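Inactive Zymogen C11 Protease (Parabacteroides distasonis, PDB 6MZO) is a clostripain-like protease of family C11, captured as an inactive zymogen and probably a cysteine peptidase once processed. Local coordinates at residues 253-265 against 275-287. Sequence-based numbering, arbitrary orientation.
Sequences DLFAVPVSELQIM and LYDFDDYVSRLAT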
loop_
_atom_site.group_PDB
_atom_site.type_symbol
_atom_site.label_atom_id
_atom_site.label_comp_id
_atom_site.label_asym_id
_atom_site.label_seq_id
_atom_site.Cartn_x
_atom_site.Cartn_y
_atom_site.Cartn_z
ATOM N N ASP A 253 0.211 -22.267 -21.181
ATOM C CA ASP A 253 -0.525 -21.063 -21.654
ATOM C C ASP A 253 -0.007 -19.753 -21.012
ATOM O O ASP A 253 0.135 -18.731 -21.678
ATOM C CB ASP A 253 -2.025 -21.169 -21.334
ATOM C CG ASP A 253 -2.722 -22.330 -22.007
ATOM O OD1 ASP A 253 -2.268 -22.828 -23.079
ATOM O OD2 ASP A 253 -3.779 -22.741 -21.476
ATOM N N LEU A 254 0.220 -19.765 -19.704
ATOM C CA LEU A 254 0.671 -18.570 -19.017
ATOM C C LEU A 254 2.069 -18.157 -19.477
ATOM O O LEU A 254 2.369 -16.973 -19.689
ATOM C CB LEU A 254 0.656 -18.799 -17.491
ATOM C CG LEU A 254 -0.753 -19.122 -17.026
ATOM C CD1 LEU A 254 -0.645 -19.588 -15.530
ATOM C CD2 LEU A 254 -1.685 -17.898 -17.068
ATOM N N PHE A 255 2.905 -19.164 -19.645
ATOM C CA PHE A 255 4.301 -18.910 -19.948
ATOM C C PHE A 255 4.460 -18.411 -21.371
ATOM O O PHE A 255 5.483 -17.818 -21.719
ATOM C CB PHE A 255 5.136 -20.185 -19.754
ATOM C CG PHE A 255 5.263 -20.644 -18.292
ATOM C CD1 PHE A 255 4.898 -19.808 -17.230
ATOM C CD2 PHE A 255 5.741 -21.903 -18.016
ATOM C CE1 PHE A 255 5.027 -20.263 -15.945
ATOM C CE2 PHE A 255 5.899 -22.367 -16.717
ATOM C CZ PHE A 255 5.538 -21.537 -15.669
ATOM N N ALA A 256 3.462 -18.645 -22.202
ATOM C CA ALA A 256 3.490 -18.129 -23.570
ATOM C C ALA A 256 3.260 -16.602 -23.669
ATOM O O ALA A 256 3.530 -15.976 -24.723
ATOM C CB ALA A 256 2.446 -18.896 -24.440
ATOM N N VAL A 257 2.795 -15.963 -22.605
ATOM C CA VAL A 257 2.658 -14.519 -22.640
ATOM C C VAL A 257 4.031 -13.853 -22.635
ATOM O O VAL A 257 4.810 -14.079 -21.708
ATOM C CB VAL A 257 1.877 -13.993 -21.437
ATOM C CG1 VAL A 257 1.874 -12.457 -21.427
ATOM C CG2 VAL A 257 0.483 -14.650 -21.346
ATOM N N PRO A 258 4.310 -12.998 -23.627
ATOM C CA PRO A 258 5.655 -12.400 -23.681
ATOM C C PRO A 258 5.792 -11.126 -22.833
ATOM O O PRO A 258 5.288 -10.047 -23.177
ATOM C CB PRO A 258 5.829 -12.086 -25.181
ATOM C CG PRO A 258 4.447 -11.714 -25.644
ATOM C CD PRO A 258 3.451 -12.528 -24.738
ATOM N N VAL A 259 6.511 -11.239 -21.721
ATOM C CA VAL A 259 6.613 -10.077 -20.831
ATOM C C VAL A 259 7.346 -8.897 -21.451
ATOM O O VAL A 259 7.201 -7.781 -20.993
ATOM C CB VAL A 259 7.300 -10.384 -19.502
ATOM C CG1 VAL A 259 6.464 -11.383 -18.724
ATOM C CG2 VAL A 259 8.726 -10.870 -19.750
ATOM N N SER A 260 8.154 -9.164 -22.467
ATOM C CA SER A 260 8.910 -8.105 -23.121
ATOM C C SER A 260 7.995 -7.099 -23.821
ATOM O O SER A 260 8.413 -5.975 -24.131
ATOM C CB SER A 260 9.873 -8.730 -24.111
ATOM O OG SER A 260 9.134 -9.338 -25.159
ATOM N N GLU A 261 6.724 -7.501 -23.991
ATOM C CA GLU A 261 5.697 -6.674 -24.621
ATOM C C GLU A 261 4.847 -5.934 -23.584
ATOM O O GLU A 261 4.033 -5.087 -23.963
ATOM C CB GLU A 261 4.744 -7.529 -25.465
ATOM C CG GLU A 261 5.421 -8.305 -26.566
ATOM C CD GLU A 261 6.130 -7.383 -27.480
ATOM O OE1 GLU A 261 5.464 -6.504 -28.062
ATOM O OE2 GLU A 261 7.363 -7.503 -27.573
ATOM N N LEU A 262 5.001 -6.279 -22.303
ATOM C CA LEU A 262 4.079 -5.765 -21.285
ATOM C C LEU A 262 4.548 -4.480 -20.637
ATOM O O LEU A 262 5.742 -4.248 -20.518
ATOM C CB LEU A 262 3.881 -6.776 -20.145
ATOM C CG LEU A 262 3.156 -8.064 -20.504
ATOM C CD1 LEU A 262 3.136 -9.012 -19.258
ATOM C CD2 LEU A 262 1.741 -7.722 -20.964
ATOM N N GLN A 263 3.596 -3.655 -20.162
ATOM C CA GLN A 263 3.960 -2.477 -19.437
ATOM C C GLN A 263 4.565 -2.860 -18.075
ATOM O O GLN A 263 3.908 -3.457 -17.235
ATOM C CB GLN A 263 2.723 -1.571 -19.209
ATOM C CG GLN A 263 2.910 -0.447 -18.153
ATOM C CD GLN A 263 3.789 0.667 -18.617
ATOM O OE1 GLN A 263 3.542 1.281 -19.662
ATOM N NE2 GLN A 263 4.837 0.946 -17.875
ATOM N N ILE A 264 5.808 -2.460 -17.859
ATOM C CA ILE A 264 6.446 -2.757 -16.558
ATOM C C ILE A 264 5.797 -1.977 -15.404
ATOM O O ILE A 264 5.470 -0.797 -15.591
ATOM C CB ILE A 264 7.948 -2.398 -16.616
ATOM C CG1 ILE A 264 8.647 -3.384 -17.477
ATOM C CG2 ILE A 264 8.605 -2.425 -15.191
ATOM C CD1 ILE A 264 10.020 -2.857 -17.880
ATOM N N MET A 265 5.645 -2.610 -14.236
ATOM C CA MET A 265 5.276 -1.844 -13.020
ATOM C C MET A 265 6.404 -1.924 -12.017
ATOM O O MET A 265 6.721 -0.911 -11.387
ATOM C CB MET A 265 3.947 -2.377 -12.411
ATOM C CG MET A 265 2.762 -1.903 -13.273
ATOM S SD MET A 265 2.324 -0.139 -12.928
ATOM C CE MET A 265 2.208 0.568 -14.578
ATOM N N LEU A 275 6.289 -7.808 -11.527
ATOM C CA LEU A 275 4.971 -7.140 -11.609
ATOM C C LEU A 275 4.839 -6.255 -12.822
ATOM O O LEU A 275 5.735 -5.429 -13.115
ATOM C CB LEU A 275 4.708 -6.298 -10.356
ATOM C CG LEU A 275 5.015 -6.932 -9.038
ATOM C CD1 LEU A 275 4.652 -5.917 -7.891
ATOM C CD2 LEU A 275 4.144 -8.168 -8.837
ATOM N N TYR A 276 3.724 -6.399 -13.509
ATOM C CA TYR A 276 3.384 -5.650 -14.692
ATOM C C TYR A 276 1.985 -5.045 -14.559
ATOM O O TYR A 276 1.313 -5.326 -13.642
ATOM C CB TYR A 276 3.421 -6.572 -15.894
ATOM C CG TYR A 276 4.803 -7.045 -16.233
ATOM C CD1 TYR A 276 5.338 -8.162 -15.657
ATOM C CD2 TYR A 276 5.568 -6.358 -17.104
ATOM C CE1 TYR A 276 6.601 -8.583 -15.959
ATOM C CE2 TYR A 276 6.832 -6.771 -17.408
ATOM C CZ TYR A 276 7.340 -7.888 -16.838
ATOM O OH TYR A 276 8.599 -8.287 -17.149
ATOM N N ASP A 277 1.572 -4.212 -15.500
ATOM C CA ASP A 277 0.246 -3.640 -15.427
ATOM C C ASP A 277 -0.810 -4.726 -15.556
ATOM O O ASP A 277 -0.756 -5.526 -16.421
ATOM C CB ASP A 277 0.006 -2.570 -16.487
ATOM C CG ASP A 277 -1.386 -2.005 -16.433
ATOM O OD1 ASP A 277 -1.659 -1.307 -15.490
ATOM O OD2 ASP A 277 -2.188 -2.306 -17.288
ATOM N N PHE A 278 -1.783 -4.694 -14.670
ATOM C CA PHE A 278 -2.830 -5.683 -14.610
ATOM C C PHE A 278 -3.679 -5.811 -15.879
ATOM O O PHE A 278 -3.849 -6.854 -16.403
ATOM C CB PHE A 278 -3.665 -5.391 -13.373
ATOM C CG PHE A 278 -4.642 -6.450 -12.988
ATOM C CD1 PHE A 278 -4.478 -7.755 -13.328
ATOM C CD2 PHE A 278 -5.712 -6.115 -12.236
ATOM C CE1 PHE A 278 -5.370 -8.697 -12.916
ATOM C CE2 PHE A 278 -6.614 -7.047 -11.823
ATOM C CZ PHE A 278 -6.442 -8.345 -12.163
ATOM N N ASP A 279 -4.185 -4.690 -16.354
ATOM C CA ASP A 279 -5.014 -4.674 -17.534
ATOM C C ASP A 279 -4.242 -5.166 -18.742
ATOM O O ASP A 279 -4.725 -5.951 -19.471
ATOM C CB ASP A 279 -5.603 -3.270 -17.750
ATOM C CG ASP A 279 -6.501 -3.170 -18.966
ATOM O OD1 ASP A 279 -6.020 -3.283 -20.054
ATOM O OD2 ASP A 279 -7.674 -2.930 -18.789
ATOM N N ASP A 280 -3.025 -4.695 -18.906
ATOM C CA ASP A 280 -2.197 -5.104 -20.005
ATOM C C ASP A 280 -2.030 -6.631 -20.014
ATOM O O ASP A 280 -2.228 -7.249 -21.005
ATOM C CB ASP A 280 -0.862 -4.388 -19.946
ATOM C CG ASP A 280 -0.093 -4.432 -21.257
ATOM O OD1 ASP A 280 -0.665 -4.787 -22.256
ATOM O OD2 ASP A 280 1.069 -4.100 -21.227
ATOM N N TYR A 281 -1.689 -7.199 -18.878
ATOM C CA TYR A 281 -1.532 -8.638 -18.778
ATOM C C TYR A 281 -2.817 -9.361 -19.141
ATOM O O TYR A 281 -2.827 -10.235 -19.949
ATOM C CB TYR A 281 -1.110 -9.023 -17.374
ATOM C CG TYR A 281 -0.920 -10.495 -17.142
ATOM C CD1 TYR A 281 -0.216 -11.258 -18.027
ATOM C CD2 TYR A 281 -1.429 -11.096 -16.029
ATOM C CE1 TYR A 281 -0.038 -12.606 -17.811
ATOM C CE2 TYR A 281 -1.253 -12.433 -15.796
ATOM C CZ TYR A 281 -0.552 -13.174 -16.697
ATOM O OH TYR A 281 -0.374 -14.491 -16.481
ATOM N N VAL A 282 -3.899 -8.986 -18.501
ATOM C CA VAL A 282 -5.184 -9.624 -18.777
ATOM C C VAL A 282 -5.570 -9.512 -20.249
ATOM O O VAL A 282 -6.085 -10.493 -20.846
ATOM C CB VAL A 282 -6.342 -8.987 -17.834
ATOM C CG1 VAL A 282 -7.712 -9.332 -18.389
ATOM C CG2 VAL A 282 -6.181 -9.502 -16.429
ATOM N N SER A 283 -5.238 -8.387 -20.893
ATOM C CA SER A 283 -5.565 -8.236 -22.314
ATOM C C SER A 283 -4.855 -9.284 -23.225
ATOM O O SER A 283 -5.312 -9.560 -24.338
ATOM C CB SER A 283 -5.223 -6.792 -22.801
ATOM O OG SER A 283 -3.816 -6.706 -23.062
ATOM N N ARG A 284 -3.781 -9.907 -22.728
ATOM C CA ARG A 284 -3.059 -10.956 -23.466
ATOM C C ARG A 284 -3.680 -12.332 -23.361
ATOM O O ARG A 284 -3.360 -13.229 -24.142
ATOM C CB ARG A 284 -1.614 -11.107 -22.982
ATOM C CG ARG A 284 -0.797 -9.844 -22.891
ATOM C CD ARG A 284 -0.927 -9.063 -24.122
ATOM N NE ARG A 284 -0.468 -7.690 -23.944
ATOM C CZ ARG A 284 0.444 -7.101 -24.717
ATOM N NH1 ARG A 284 0.999 -7.787 -25.750
ATOM N NH2 ARG A 284 0.798 -5.848 -24.468
ATOM N N LEU A 285 -4.568 -12.512 -22.417
ATOM C CA LEU A 285 -5.148 -13.821 -22.117
ATOM C C LEU A 285 -6.654 -13.853 -22.330
ATOM O O LEU A 285 -7.198 -14.901 -22.720
ATOM C CB LEU A 285 -4.852 -14.200 -20.676
ATOM C CG LEU A 285 -3.380 -14.561 -20.395
ATOM C CD1 LEU A 285 -3.188 -14.705 -18.905
ATOM C CD2 LEU A 285 -3.007 -15.898 -21.076
ATOM N N ALA A 286 -7.318 -12.720 -22.062
ATOM C CA ALA A 286 -8.787 -12.670 -22.156
ATOM C C ALA A 286 -9.334 -12.716 -23.557
ATOM O O ALA A 286 -8.775 -12.132 -24.501
ATOM C CB ALA A 286 -9.308 -11.368 -21.469
ATOM N N THR A 287 -10.489 -13.371 -23.707
ATOM C CA THR A 287 -11.291 -13.221 -24.909
ATOM C C THR A 287 -11.840 -11.772 -24.896
ATOM O O THR A 287 -11.704 -11.084 -23.913
ATOM C CB THR A 287 -12.461 -14.196 -24.957
ATOM O OG1 THR A 287 -13.336 -13.910 -23.844
ATOM C CG2 THR A 287 -11.968 -15.601 -24.862
HETATM O O HOH W 1 2.039 -15.334 -17.589
HETATM O O HOH W 2 2.082 -2.952 -23.537
#
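Ile264 and Tyr276 form a single antiparallel bridge, a non-hydrogen-bonded pair with CA atoms 4.6 Å apart, flanked by the bonds Asp277 N to Gln263 O and Met265 N to Leu275 O. The extended loop thus borders the two-stranded sheet of 275-277 and 332-334 in this clan CD protease, away from the chain's centre. Asp277, the last residue of the strand, is the N-cap of helix 278-283: a short carboxylate suits this place, OD2 accepting from Asp280 N while OD1 bonds to Ser329.

The Tyr276 ring fills the bend of the loop. Leu262 CD1 lies over one face, 4.3 Å from the centroid of the Tyr276 ring, Gln263 O comes to the edge near the plane, and Val259 CB reaches the phenol end, 3.4 Å from Tyr276 OH. With the ring cut back to an alanine here, Leu262 CD1 and Val259 CB would probably lose their shared partner, leaving a gap against the loop.

Branched aliphatics suit the other end: Val257 spreads two methyls, CG1 meeting the edge of the Tyr281 ring and CG2 touching Leu285 CD2 at 3.7 Å. Tyr281, its ring anti to the backbone N (chi1 180°), extends far enough for OH to donate to a water that in turn donates to Leu254 O.

Asp280 divides its buried carboxylate. Asp280 OD1 takes Arg284 NH2 at 2.9 Å in a salt bridge, which is likely to steady the guanidinium while Leu262 CD2 packs over one of its faces; Asp280 OD2 accepts from a water shared with Glu261 O and, at 2.8 Å, from Gln263 N, which meets it nearly along the C-O axis.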